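Local coordinates for protein VirX1 (Cyanophage Syn10, PDB 6QGM) that iodinates diverse substrates as a viral halogenase of the flavin-dependent tryptophan halogenase family, at residues K247-K252 with C295-F300; D251-T256 with F324-G329; A275-W280 with T413-W418; F350-E355 with M405-S410; I396-D401 with Q437-W442. All blocks are in the same frame, centred on the assembly; numbering follows the deposited sequence.

Contact 1: residues K247-K252 with C295-F300; sequences KLANDK and CYSSRF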
# COMPACT_ATOMS: atom_id res chain seq x y z
N LYS B 247 22.28 0.07 9.98
CA LYS B 247 21.32 -0.37 11.05
C LYS B 247 21.91 -1.50 11.92
O LYS B 247 21.41 -1.69 13.08
CB LYS B 247 19.98 -0.80 10.45
CG LYS B 247 20.08 -1.84 9.34
CD LYS B 247 18.80 -2.02 8.60
CE LYS B 247 18.86 -3.22 7.70
NZ LYS B 247 17.60 -3.36 6.94
N LEU B 248 22.88 -2.24 11.41
CA LEU B 248 23.55 -3.34 12.16
C LEU B 248 25.05 -3.05 12.22
O LEU B 248 25.69 -3.01 11.15
CB LEU B 248 23.25 -4.67 11.45
CG LEU B 248 21.78 -5.09 11.44
CD1 LEU B 248 21.56 -6.21 10.43
CD2 LEU B 248 21.34 -5.51 12.83
N ALA B 249 25.58 -2.90 13.43
CA ALA B 249 26.97 -2.45 13.69
C ALA B 249 27.95 -3.62 13.61
O ALA B 249 29.15 -3.36 13.49
CB ALA B 249 27.02 -1.77 15.03
N ASN B 250 27.48 -4.86 13.68
CA ASN B 250 28.34 -6.06 13.85
C ASN B 250 28.97 -6.42 12.50
O ASN B 250 28.24 -6.67 11.55
CB ASN B 250 27.57 -7.20 14.52
CG ASN B 250 27.15 -6.85 15.93
OD1 ASN B 250 27.75 -5.97 16.54
ND2 ASN B 250 26.14 -7.53 16.46
N ASP B 251 30.30 -6.42 12.43
CA ASP B 251 31.07 -6.63 11.18
C ASP B 251 32.13 -7.73 11.38
O ASP B 251 32.83 -8.05 10.40
CB ASP B 251 31.72 -5.32 10.74
CG ASP B 251 32.61 -4.72 11.81
OD1 ASP B 251 32.42 -5.06 13.00
OD2 ASP B 251 33.48 -3.90 11.45
N LYS B 252 32.23 -8.28 12.59
CA LYS B 252 33.21 -9.34 12.96
C LYS B 252 32.49 -10.47 13.68
O LYS B 252 31.45 -10.20 14.35
CB LYS B 252 34.28 -8.77 13.88
CG LYS B 252 35.02 -7.55 13.36
CD LYS B 252 35.63 -7.77 12.00
CE LYS B 252 36.47 -6.61 11.53
NZ LYS B 252 37.72 -7.06 10.86
N CYS B 295 29.38 -12.30 17.97
CA CYS B 295 29.19 -11.26 16.92
C CYS B 295 29.40 -9.90 17.55
O CYS B 295 28.67 -9.60 18.51
CB CYS B 295 27.78 -11.28 16.35
SG CYS B 295 27.52 -12.67 15.22
N TYR B 296 30.35 -9.11 17.05
CA TYR B 296 30.74 -7.81 17.65
C TYR B 296 31.04 -6.78 16.57
O TYR B 296 31.08 -7.13 15.38
CB TYR B 296 31.94 -7.99 18.59
CG TYR B 296 33.24 -8.38 17.94
CD1 TYR B 296 33.50 -9.68 17.57
CD2 TYR B 296 34.25 -7.44 17.76
CE1 TYR B 296 34.71 -10.05 17.00
CE2 TYR B 296 35.47 -7.79 17.19
CZ TYR B 296 35.69 -9.10 16.81
OH TYR B 296 36.87 -9.49 16.25
N SER B 297 31.23 -5.53 17.01
CA SER B 297 31.45 -4.35 16.15
C SER B 297 32.86 -3.82 16.39
O SER B 297 33.12 -3.34 17.51
CB SER B 297 30.42 -3.30 16.45
OG SER B 297 30.66 -2.14 15.69
N SER B 298 33.71 -3.88 15.36
CA SER B 298 35.11 -3.40 15.38
C SER B 298 35.12 -1.89 15.63
O SER B 298 36.13 -1.38 16.14
CB SER B 298 35.81 -3.74 14.10
OG SER B 298 35.19 -3.06 13.01
N ARG B 299 34.02 -1.22 15.30
CA ARG B 299 33.77 0.22 15.58
C ARG B 299 33.89 0.54 17.07
O ARG B 299 34.23 1.70 17.40
CB ARG B 299 32.32 0.60 15.24
CG ARG B 299 32.02 0.98 13.79
CD ARG B 299 31.07 2.16 13.64
NE ARG B 299 29.72 1.78 13.26
CZ ARG B 299 28.60 2.29 13.77
NH1 ARG B 299 27.44 1.82 13.35
NH2 ARG B 299 28.63 3.22 14.71
N PHE B 300 33.57 -0.42 17.95
CA PHE B 300 33.43 -0.17 19.40
C PHE B 300 34.43 -0.98 20.23
O PHE B 300 34.51 -0.69 21.44
CB PHE B 300 31.98 -0.45 19.83
CG PHE B 300 30.97 0.49 19.22
CD1 PHE B 300 30.79 1.77 19.72
CD2 PHE B 300 30.20 0.08 18.14
CE1 PHE B 300 29.86 2.62 19.14
CE2 PHE B 300 29.25 0.93 17.58
CZ PHE B 300 29.11 2.20 18.06

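Contact 2: residues D251-T256 with F324-G329; sequences DKAMAT and FHIDIG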
# COMPACT_ATOMS: atom_id res chain seq x y z
N ASP B 251 30.30 -6.42 12.43
CA ASP B 251 31.07 -6.63 11.18
C ASP B 251 32.13 -7.73 11.38
O ASP B 251 32.83 -8.05 10.40
CB ASP B 251 31.72 -5.32 10.74
CG ASP B 251 32.61 -4.72 11.81
OD1 ASP B 251 32.42 -5.06 13.00
OD2 ASP B 251 33.48 -3.90 11.45
N LYS B 252 32.23 -8.28 12.59
CA LYS B 252 33.21 -9.34 12.96
C LYS B 252 32.49 -10.47 13.68
O LYS B 252 31.45 -10.20 14.35
CB LYS B 252 34.28 -8.77 13.88
CG LYS B 252 35.02 -7.55 13.36
CD LYS B 252 35.63 -7.77 12.00
CE LYS B 252 36.47 -6.61 11.53
NZ LYS B 252 37.72 -7.06 10.86
N ALA B 253 33.03 -11.69 13.61
CA ALA B 253 32.62 -12.83 14.45
C ALA B 253 33.86 -13.64 14.82
O ALA B 253 34.78 -13.74 14.01
CB ALA B 253 31.59 -13.69 13.75
N MET B 254 33.89 -14.16 16.04
CA MET B 254 34.79 -15.28 16.43
C MET B 254 33.88 -16.43 16.89
O MET B 254 32.75 -16.16 17.33
CB MET B 254 35.77 -14.85 17.54
CG MET B 254 35.11 -14.22 18.74
SD MET B 254 36.26 -13.54 19.91
CE MET B 254 36.86 -12.11 19.01
N ALA B 255 34.33 -17.67 16.70
CA ALA B 255 33.54 -18.90 16.96
C ALA B 255 34.45 -19.96 17.57
O ALA B 255 35.68 -19.88 17.37
CB ALA B 255 32.89 -19.37 15.68
N THR B 256 33.86 -20.88 18.33
CA THR B 256 34.59 -21.93 19.06
C THR B 256 33.67 -23.12 19.32
O THR B 256 32.43 -23.02 19.09
CB THR B 256 35.22 -21.34 20.34
OG1 THR B 256 36.14 -22.29 20.87
CG2 THR B 256 34.20 -20.96 21.40
N PHE B 324 38.27 -19.23 16.32
CA PHE B 324 38.46 -18.94 14.88
C PHE B 324 37.74 -17.63 14.54
O PHE B 324 36.51 -17.61 14.67
CB PHE B 324 38.01 -20.14 14.05
CG PHE B 324 38.93 -21.34 14.17
CD1 PHE B 324 40.29 -21.24 13.86
CD2 PHE B 324 38.48 -22.54 14.72
CE1 PHE B 324 41.14 -22.33 14.01
CE2 PHE B 324 39.33 -23.62 14.87
CZ PHE B 324 40.66 -23.51 14.51
N HIS B 325 38.47 -16.61 14.09
CA HIS B 325 37.95 -15.29 13.66
C HIS B 325 37.48 -15.36 12.21
O HIS B 325 38.22 -15.85 11.37
CB HIS B 325 39.02 -14.20 13.83
CG HIS B 325 39.38 -14.02 15.26
ND1 HIS B 325 40.28 -14.84 15.88
CD2 HIS B 325 38.91 -13.18 16.20
CE1 HIS B 325 40.36 -14.52 17.15
NE2 HIS B 325 39.55 -13.49 17.37
N ILE B 326 36.27 -14.88 11.98
CA ILE B 326 35.64 -14.84 10.63
C ILE B 326 35.38 -13.37 10.30
O ILE B 326 34.93 -12.59 11.19
CB ILE B 326 34.36 -15.68 10.57
CG1 ILE B 326 34.47 -16.98 11.37
CG2 ILE B 326 34.02 -15.95 9.12
CD1 ILE B 326 33.18 -17.38 12.08
N ASP B 327 35.69 -13.02 9.05
CA ASP B 327 35.39 -11.70 8.47
C ASP B 327 34.05 -11.86 7.76
O ASP B 327 34.01 -12.63 6.77
CB ASP B 327 36.57 -11.29 7.58
CG ASP B 327 37.30 -12.48 6.97
OD1 ASP B 327 36.66 -13.56 6.79
OD2 ASP B 327 38.49 -12.34 6.68
N ILE B 328 33.00 -11.23 8.31
CA ILE B 328 31.59 -11.52 7.90
C ILE B 328 31.18 -10.43 6.91
O ILE B 328 31.28 -9.23 7.27
CB ILE B 328 30.63 -11.60 9.10
CG1 ILE B 328 30.67 -10.36 9.99
CG2 ILE B 328 30.90 -12.88 9.88
CD1 ILE B 328 29.36 -10.10 10.72
N GLY B 329 30.74 -10.85 5.71
CA GLY B 329 30.06 -9.98 4.75
C GLY B 329 28.64 -9.66 5.21
O GLY B 329 27.74 -10.32 4.67

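Contact 3: residues A275-W280 with T413-W418; sequences AMKNGW and TDTPYW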
# COMPACT_ATOMS: atom_id res chain seq x y z
N ALA B 275 23.40 -11.11 25.03
CA ALA B 275 23.90 -9.76 24.68
C ALA B 275 25.12 -9.44 25.54
O ALA B 275 25.04 -9.63 26.78
CB ALA B 275 22.82 -8.74 24.85
N MET B 276 26.20 -8.99 24.90
CA MET B 276 27.51 -8.66 25.52
C MET B 276 27.74 -7.15 25.43
O MET B 276 26.76 -6.44 25.12
CB MET B 276 28.64 -9.40 24.79
CG MET B 276 28.41 -10.89 24.71
SD MET B 276 29.09 -11.74 26.11
CE MET B 276 30.83 -11.76 25.65
N LYS B 277 28.96 -6.66 25.70
CA LYS B 277 29.25 -5.20 25.75
C LYS B 277 29.21 -4.59 24.34
O LYS B 277 28.77 -3.44 24.24
CB LYS B 277 30.59 -4.93 26.46
CG LYS B 277 30.57 -5.20 27.96
CD LYS B 277 31.92 -5.23 28.62
CE LYS B 277 31.85 -4.87 30.09
NZ LYS B 277 33.15 -5.07 30.77
N ASN B 278 29.63 -5.35 23.32
CA ASN B 278 29.82 -4.86 21.93
C ASN B 278 29.17 -5.79 20.91
O ASN B 278 29.57 -5.74 19.74
CB ASN B 278 31.31 -4.67 21.59
CG ASN B 278 32.03 -3.88 22.65
OD1 ASN B 278 31.92 -2.66 22.71
ND2 ASN B 278 32.76 -4.58 23.50
N GLY B 279 28.17 -6.58 21.32
CA GLY B 279 27.43 -7.50 20.44
C GLY B 279 26.69 -8.55 21.24
O GLY B 279 26.04 -8.18 22.25
N TRP B 280 26.75 -9.81 20.82
CA TRP B 280 26.01 -10.93 21.46
C TRP B 280 26.72 -12.26 21.13
O TRP B 280 27.41 -12.33 20.10
CB TRP B 280 24.54 -10.91 21.02
CG TRP B 280 24.38 -11.27 19.59
CD1 TRP B 280 24.57 -10.45 18.52
CD2 TRP B 280 24.08 -12.56 19.05
NE1 TRP B 280 24.39 -11.13 17.36
CE2 TRP B 280 24.09 -12.44 17.65
CE3 TRP B 280 23.78 -13.80 19.61
CZ2 TRP B 280 23.82 -13.51 16.81
CZ3 TRP B 280 23.49 -14.86 18.77
CH2 TRP B 280 23.52 -14.72 17.40
N THR B 413 22.04 1.01 27.73
CA THR B 413 22.88 2.18 27.39
C THR B 413 24.16 2.11 28.22
O THR B 413 24.77 3.16 28.42
CB THR B 413 22.09 3.47 27.64
OG1 THR B 413 21.82 3.53 29.03
CG2 THR B 413 20.77 3.53 26.91
N ASP B 414 24.57 0.92 28.64
CA ASP B 414 25.65 0.73 29.65
C ASP B 414 27.04 0.76 28.98
O ASP B 414 28.03 0.91 29.70
CB ASP B 414 25.42 -0.56 30.45
CG ASP B 414 25.14 -1.76 29.58
OD1 ASP B 414 26.06 -2.53 29.36
OD2 ASP B 414 24.01 -1.90 29.13
N THR B 415 27.12 0.61 27.66
CA THR B 415 28.38 0.74 26.89
C THR B 415 28.15 1.66 25.71
O THR B 415 27.00 1.94 25.36
CB THR B 415 28.88 -0.62 26.41
OG1 THR B 415 27.97 -1.14 25.45
CG2 THR B 415 29.02 -1.62 27.54
N PRO B 416 29.21 2.19 25.09
CA PRO B 416 29.06 3.03 23.90
C PRO B 416 28.35 2.28 22.77
O PRO B 416 27.60 2.91 22.04
CB PRO B 416 30.50 3.42 23.54
CG PRO B 416 31.25 3.30 24.84
CD PRO B 416 30.60 2.13 25.55
N TYR B 417 28.57 0.96 22.67
CA TYR B 417 27.91 0.10 21.65
C TYR B 417 26.40 0.18 21.81
O TYR B 417 25.70 0.44 20.81
CB TYR B 417 28.40 -1.34 21.74
CG TYR B 417 27.70 -2.30 20.81
CD1 TYR B 417 28.09 -2.46 19.50
CD2 TYR B 417 26.65 -3.07 21.27
CE1 TYR B 417 27.44 -3.35 18.66
CE2 TYR B 417 25.99 -3.97 20.45
CZ TYR B 417 26.38 -4.11 19.14
OH TYR B 417 25.73 -4.98 18.32
N TRP B 418 25.91 -0.02 23.03
CA TRP B 418 24.45 -0.07 23.34
C TRP B 418 23.87 1.35 23.33
O TRP B 418 22.72 1.50 22.89
CB TRP B 418 24.19 -0.82 24.65
CG TRP B 418 24.30 -2.30 24.48
CD1 TRP B 418 25.31 -3.12 24.91
CD2 TRP B 418 23.39 -3.13 23.73
NE1 TRP B 418 25.07 -4.40 24.50
CE2 TRP B 418 23.91 -4.44 23.78
CE3 TRP B 418 22.19 -2.90 23.06
CZ2 TRP B 418 23.26 -5.51 23.16
CZ3 TRP B 418 21.56 -3.95 22.44
CH2 TRP B 418 22.08 -5.24 22.51

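Contact 4: residues F350-E355 with M405-S410; sequences FIEPLE and MHYAYS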
# COMPACT_ATOMS: atom_id res chain seq x y z
N PHE B 350 24.20 -12.31 3.92
CA PHE B 350 24.36 -12.82 5.30
C PHE B 350 23.78 -11.77 6.26
O PHE B 350 24.10 -10.58 6.12
CB PHE B 350 25.84 -13.14 5.55
CG PHE B 350 26.19 -13.46 6.98
CD1 PHE B 350 26.44 -12.46 7.90
CD2 PHE B 350 26.26 -14.78 7.41
CE1 PHE B 350 26.77 -12.77 9.21
CE2 PHE B 350 26.57 -15.08 8.73
CZ PHE B 350 26.84 -14.08 9.62
N ILE B 351 22.94 -12.22 7.20
CA ILE B 351 22.56 -11.47 8.43
C ILE B 351 23.18 -12.21 9.61
O ILE B 351 23.14 -13.44 9.60
CB ILE B 351 21.03 -11.35 8.57
CG1 ILE B 351 20.38 -10.88 7.27
CG2 ILE B 351 20.65 -10.47 9.74
CD1 ILE B 351 18.93 -11.26 7.15
N GLU B 352 23.79 -11.51 10.56
CA GLU B 352 24.29 -12.14 11.80
C GLU B 352 23.16 -13.01 12.33
O GLU B 352 22.00 -12.61 12.27
CB GLU B 352 24.75 -11.08 12.80
CG GLU B 352 23.65 -10.13 13.27
CD GLU B 352 24.15 -9.15 14.32
OE1 GLU B 352 25.15 -9.49 14.96
OE2 GLU B 352 23.62 -8.06 14.43
N PRO B 353 23.44 -14.24 12.83
CA PRO B 353 22.38 -15.23 13.11
C PRO B 353 21.61 -15.02 14.42
O PRO B 353 21.36 -15.97 15.11
CB PRO B 353 23.17 -16.54 13.14
CG PRO B 353 24.50 -16.11 13.75
CD PRO B 353 24.78 -14.73 13.17
N LEU B 354 21.23 -13.78 14.73
CA LEU B 354 20.44 -13.42 15.93
C LEU B 354 19.01 -13.96 15.79
O LEU B 354 18.36 -14.23 16.82
CB LEU B 354 20.43 -11.89 16.09
CG LEU B 354 19.79 -11.38 17.38
CD1 LEU B 354 20.51 -11.91 18.60
CD2 LEU B 354 19.77 -9.86 17.41
N GLU B 355 18.53 -14.12 14.55
CA GLU B 355 17.21 -14.74 14.27
C GLU B 355 17.44 -16.05 13.50
O GLU B 355 16.56 -16.45 12.73
CB GLU B 355 16.32 -13.72 13.57
CG GLU B 355 15.61 -12.79 14.53
CD GLU B 355 14.64 -13.46 15.50
OE1 GLU B 355 14.03 -14.49 15.09
OE2 GLU B 355 14.50 -12.97 16.66
N MET B 405 15.67 -4.49 14.96
CA MET B 405 14.66 -4.13 15.98
C MET B 405 15.04 -4.72 17.35
O MET B 405 14.68 -4.09 18.36
CB MET B 405 13.27 -4.62 15.57
CG MET B 405 12.63 -3.76 14.52
SD MET B 405 10.91 -4.16 14.21
CE MET B 405 10.51 -2.96 12.93
N HIS B 406 15.75 -5.85 17.38
CA HIS B 406 16.25 -6.50 18.63
C HIS B 406 17.18 -5.55 19.40
O HIS B 406 17.20 -5.63 20.65
CB HIS B 406 17.01 -7.80 18.33
CG HIS B 406 16.18 -8.89 17.75
ND1 HIS B 406 15.47 -8.74 16.58
CD2 HIS B 406 15.98 -10.16 18.14
CE1 HIS B 406 14.84 -9.86 16.29
NE2 HIS B 406 15.14 -10.75 17.24
N TYR B 407 17.94 -4.73 18.68
CA TYR B 407 18.90 -3.75 19.25
C TYR B 407 18.16 -2.45 19.57
O TYR B 407 18.30 -1.93 20.68
CB TYR B 407 20.05 -3.49 18.27
CG TYR B 407 20.94 -4.67 17.97
CD1 TYR B 407 21.93 -5.06 18.85
CD2 TYR B 407 20.82 -5.38 16.79
CE1 TYR B 407 22.76 -6.13 18.59
CE2 TYR B 407 21.64 -6.46 16.50
CZ TYR B 407 22.62 -6.84 17.41
OH TYR B 407 23.44 -7.89 17.15
N ALA B 408 17.39 -1.97 18.61
CA ALA B 408 16.81 -0.61 18.57
C ALA B 408 15.97 -0.34 19.83
O ALA B 408 15.99 0.81 20.32
CB ALA B 408 15.96 -0.47 17.33
N TYR B 409 15.26 -1.36 20.32
CA TYR B 409 14.24 -1.24 21.39
C TYR B 409 14.80 -1.68 22.75
O TYR B 409 14.06 -1.61 23.72
CB TYR B 409 12.99 -2.02 20.99
CG TYR B 409 12.23 -1.35 19.89
CD1 TYR B 409 11.49 -0.21 20.15
CD2 TYR B 409 12.26 -1.82 18.58
CE1 TYR B 409 10.75 0.43 19.17
CE2 TYR B 409 11.56 -1.17 17.58
CZ TYR B 409 10.82 -0.04 17.87
OH TYR B 409 10.17 0.63 16.89
N SER B 410 16.07 -2.10 22.81
CA SER B 410 16.73 -2.49 24.08
C SER B 410 16.73 -1.30 25.05
O SER B 410 16.67 -0.14 24.57
CB SER B 410 18.12 -2.99 23.86
OG SER B 410 18.77 -3.23 25.10

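Contact 5: residues I396-D401 with Q437-W442; sequences IDSFSD and QKQSTW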
# COMPACT_ATOMS: atom_id res chain seq x y z
N ILE B 396 15.78 -10.57 2.50
CA ILE B 396 16.99 -10.28 3.33
C ILE B 396 16.88 -8.85 3.90
O ILE B 396 17.38 -8.63 5.01
CB ILE B 396 18.29 -10.55 2.55
CG1 ILE B 396 19.45 -10.79 3.51
CG2 ILE B 396 18.57 -9.45 1.55
CD1 ILE B 396 20.67 -11.34 2.85
N ASP B 397 16.21 -7.94 3.20
CA ASP B 397 15.94 -6.57 3.71
C ASP B 397 14.96 -6.65 4.89
O ASP B 397 15.20 -5.97 5.93
CB ASP B 397 15.43 -5.64 2.60
CG ASP B 397 16.56 -4.99 1.78
OD1 ASP B 397 17.77 -5.20 2.13
OD2 ASP B 397 16.23 -4.26 0.81
N SER B 398 13.88 -7.43 4.74
CA SER B 398 12.88 -7.71 5.81
C SER B 398 13.60 -8.21 7.05
O SER B 398 13.45 -7.60 8.13
CB SER B 398 11.84 -8.69 5.34
OG SER B 398 11.10 -8.15 4.26
N PHE B 399 14.37 -9.29 6.90
CA PHE B 399 15.00 -10.00 8.04
C PHE B 399 16.04 -9.10 8.70
O PHE B 399 16.14 -9.17 9.93
CB PHE B 399 15.56 -11.35 7.59
CG PHE B 399 14.60 -12.49 7.77
CD1 PHE B 399 14.42 -13.06 9.02
CD2 PHE B 399 13.82 -12.95 6.71
CE1 PHE B 399 13.49 -14.07 9.22
CE2 PHE B 399 12.89 -13.96 6.91
CZ PHE B 399 12.74 -14.52 8.15
N SER B 400 16.79 -8.31 7.93
CA SER B 400 17.85 -7.40 8.47
C SER B 400 17.19 -6.30 9.32
O SER B 400 17.75 -6.00 10.40
CB SER B 400 18.74 -6.85 7.38
OG SER B 400 18.00 -6.07 6.45
N ASP B 401 16.05 -5.76 8.89
CA ASP B 401 15.22 -4.81 9.69
C ASP B 401 14.73 -5.47 10.98
O ASP B 401 14.81 -4.83 12.05
CB ASP B 401 14.02 -4.28 8.90
CG ASP B 401 14.30 -3.05 8.07
OD1 ASP B 401 15.30 -2.37 8.36
OD2 ASP B 401 13.54 -2.78 7.15
N GLN B 437 7.70 3.43 1.50
CA GLN B 437 8.88 2.52 1.46
C GLN B 437 8.42 1.08 1.18
O GLN B 437 7.37 0.69 1.73
CB GLN B 437 9.64 2.56 2.79
CG GLN B 437 10.76 3.57 2.83
CD GLN B 437 10.39 4.87 2.18
OE1 GLN B 437 10.73 5.13 1.03
NE2 GLN B 437 9.66 5.69 2.93
N LYS B 438 9.19 0.33 0.40
CA LYS B 438 9.03 -1.14 0.24
C LYS B 438 9.11 -1.79 1.63
O LYS B 438 8.27 -2.62 1.94
CB LYS B 438 10.11 -1.74 -0.67
CG LYS B 438 9.91 -1.49 -2.15
CD LYS B 438 11.01 -2.09 -2.99
CE LYS B 438 11.29 -1.35 -4.30
NZ LYS B 438 10.31 -1.66 -5.37
N GLN B 439 10.13 -1.43 2.41
CA GLN B 439 10.37 -1.95 3.77
C GLN B 439 9.85 -0.90 4.75
O GLN B 439 10.59 0.08 5.00
CB GLN B 439 11.86 -2.25 3.97
CG GLN B 439 12.50 -3.10 2.88
CD GLN B 439 11.92 -4.48 2.82
OE1 GLN B 439 11.50 -5.04 3.84
NE2 GLN B 439 11.90 -5.07 1.63
N SER B 440 8.63 -1.07 5.28
CA SER B 440 7.95 -0.02 6.09
C SER B 440 7.46 -0.56 7.45
O SER B 440 6.46 -0.03 7.97
CB SER B 440 6.84 0.62 5.29
OG SER B 440 5.81 -0.32 5.04
N THR B 441 8.12 -1.56 8.03
CA THR B 441 7.69 -2.17 9.32
C THR B 441 8.01 -1.19 10.46
O THR B 441 7.13 -1.05 11.32
CB THR B 441 8.20 -3.61 9.48
OG1 THR B 441 9.61 -3.61 9.75
CG2 THR B 441 7.86 -4.48 8.29
N TRP B 442 9.16 -0.51 10.44
CA TRP B 442 9.48 0.59 11.41
C TRP B 442 8.32 1.61 11.44
O TRP B 442 7.82 1.92 12.53
CB TRP B 442 10.79 1.29 11.07
CG TRP B 442 12.02 0.43 11.13
CD1 TRP B 442 12.66 -0.19 10.09
CD2 TRP B 442 12.78 0.10 12.32
NE1 TRP B 442 13.73 -0.90 10.55
CE2 TRP B 442 13.84 -0.73 11.91
CE3 TRP B 442 12.63 0.41 13.68
CZ2 TRP B 442 14.77 -1.24 12.81
CZ3 TRP B 442 13.56 -0.09 14.57
CH2 TRP B 442 14.61 -0.91 14.14

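Contact 1: residues K247-K252 with C295-F300
K252 lays its CB over one face of the Y296 ring, offset toward the rim, with CB 3.3 Å from Y296 CZ, a CH-pi contact. Y296 turns its ring there with CG in the crowded position between backbone N and carbonyl carbon (chi1 67°). The same two residues pair through their backbones, Y296 N donating to K252 O at 3.1 Å. Y296 O receives two bonds, from K252 N nearly along its C=O axis and from D251 N in the carbonyl plane. Beyond the pair, the D251 carboxylate embraces S298: OD1 takes S298 N at 2.9 Å, almost straight at 170°, and OD2 takes S298 OG, each through its syn lone pair. The short aspartate chain, CG likewise in the crowded position (chi1 57°), holds both oxygens close to the backbone, matching the adjacent N-H and O-H. S297 OG adds a 2.9 Å bond to A249 O, from above the carbonyl plane. The buried N250 amide is satisfied outside the segments, ND2 by E352 OE1 and OD1 by Y417 OH. With D251 and K252 both facing Y296, this is a classic beta bulge, where strand 252-258 begins beside the end of strand 290-296.

Contact 2: residues D251-T256 with F324-G329
Four backbone bonds form the first shell. A253 and I326 exchange two, the shorter from I326 N to A253 O at 2.8 Å and 174°. A255 and F324 exchange the other two, F324 N reaching A255 O at 2.9 Å nearly along the C=O axis. Between them M254 and H325 make a non-hydrogen-bonded pair, their side chains side by side and pointing the same way. The methionine curls (chi3 71°) so that its CE approaches H325 NE2 at 3.4 Å, while its CB sits over one face of the imidazole; a flexible thioether can follow the ring. On the other face of the sheet, with A253 and A255, I326 lays CD1 4.1 Å from A255 CB. I328, just past the strand, points toward segment 251-256, touching A253 CB with CG2 at 4.0 Å and resting CG1 on the D251 carbonyl. The small alanine methyls let the larger isoleucines pack close. Farther out, helix 303-314 backs the methionine-histidine side, A306 against M254 and E307 against H325, and Y294 and Y296 of strand 290-296 also touch M254. This is an antiparallel ladder, by which strand 324-327 joins 252-258 as an outermost strand of the mixed sheet.

Contact 3: residues A275-W280 with T413-W418
Y417, its CG anti to the backbone N (chi1 175°), starts with CB 3.3 Å from K277 O. Its CG lies over N278 CA, and the ring then spreads flat against the peptide linking N278 to G279, whose carbonyl carbon sits above the ring centre. CE1 meets N278 O at 3.4 Å, and CE2 meets G279 N at 3.5 Å. At the tip OH passes G279 CA and bonds N250 OD1. Glycine suits position 279 because its backbone, with phi at 162°, takes a shape that only glycine adopts readily, in the tight turn closed by M276 N to G279 O. Next door, W418 points its indole N-H in the ring plane at M276 O, NE1 to O 2.7 Å and almost straight (175°), while its CZ2 touches A275 CB at 3.7 Å. T415 OG1 donates to K277 O at 2.7 Å and accepts a weak bond from W418 N. Threonine thus serves both turn and helix. The arrangement is a beta-hairpin turn, between strands 270-275 and 279-285, docked on the N-cap and first turn of helix 416-424.

Contact 4: residues F350-E355 with M405-S410
The E-P-L-E run at residues 352-355 matches a sequence motif of flavin-dependent tryptophan halogenases; its second glutamate, here E355, lines the active site in relatives, so the contact probably borders the halogenation site. Two glutamates grip adjacent residues of one helix. E352 extends its chain to meet Y407 tip to tip, the phenol OH donating to OE2 at 2.7 Å from above the carboxylate plane. The other oxygen, OE1, accepts from W280 NE1 and N250 ND2, so this buried carboxylate is well supplied with donors and would plausibly stay ionised. E355 bends at chi2 (-62°) to bring OE2 to H406 NE2 at 2.4 Å. The bond uses the anti lone pair of OE2 and lies close to the imidazole plane, at 151° on the hydrogen. Because H406 ND1 also bonds F402 O, both nitrogens face oxygen acceptors, which would favour a protonated histidine. Between the two polar links L354 slides past H406, its CD2 3.6 Å from H406 CB and 4.0 Å from Y407 CE2, its branched tip touching both aromatic side chains obliquely. Around this buried contact, W280 of strand 279-285 packs on L354 and Y407, C421 of helix 416-424 touches Y407, and the 350-355 loop lies against the end of helix 382-408.

Contact 5: residues I396-D401 with Q437-W442
D397 opens the contact on helix 382-408: its CB meets the flat end of Q439, 3.7 Å from Q439 CD, while its OD1 makes a salt bridge with K332. One residue on, S398 brings OG to 3.2 Å from Q439 OE1, though its proton may go instead to H394 O. Glutamine suits this place because its chain, bent at chi2 (-64°), folds its amide against the helix surface and places OE1 where the serine hydroxyl could bond it. A turn after D397 comes D401, whose side chain crosses W442 obliquely. W442 NE1 donates to D401 OD1 at 3.1 Å, close to straight at 163°. That oxygen lies in the indole plane, yet the carboxylate stands almost perpendicular to the ring (88° between planes) and is approached from above. D401 OD2 rests against Q439 CB at 3.6 Å, and the D401 carbonyl O lies 3.7 Å from W442 CZ2. Y427 stacks on the same indole, which probably helps fix its rotation. At the start of the second segment, Q437 OE1 bonds H435 of the third subunit, so this loop also reaches the subunit interface. The two segments meet chiefly through polar groups, to which W442 adds apolar packing on M405 and A408 of helix 382-408. Chemically, D401 OD1 is shared by an indole N-H and the ammonium of K247; with two donors on one buried oxygen, the aspartate probably remains charged.

In the fold
Contact 1 is the hub. It shares D251 and K252 with contact 2 in the same sheet, with centres about 10 Å apart, and it joins contact 3, equally near, through the backbone bond from C295 N to W280 O at 2.9 Å. Toward contact 4, with about 11 Å between centres, N250 ND2 reaches E352 OE1 at 2.7 Å, so the bulge borders the probable active-site region. K247, at the far end of the same loop, ties contact 1 to contact 5, its NZ 2.9 Å from D401 OD1. Contacts 4 and 5 both use helix 382-408, with M405 packing on W442, whereas contacts 3 and 5, about 11 Å apart at their nearest atoms, do not touch.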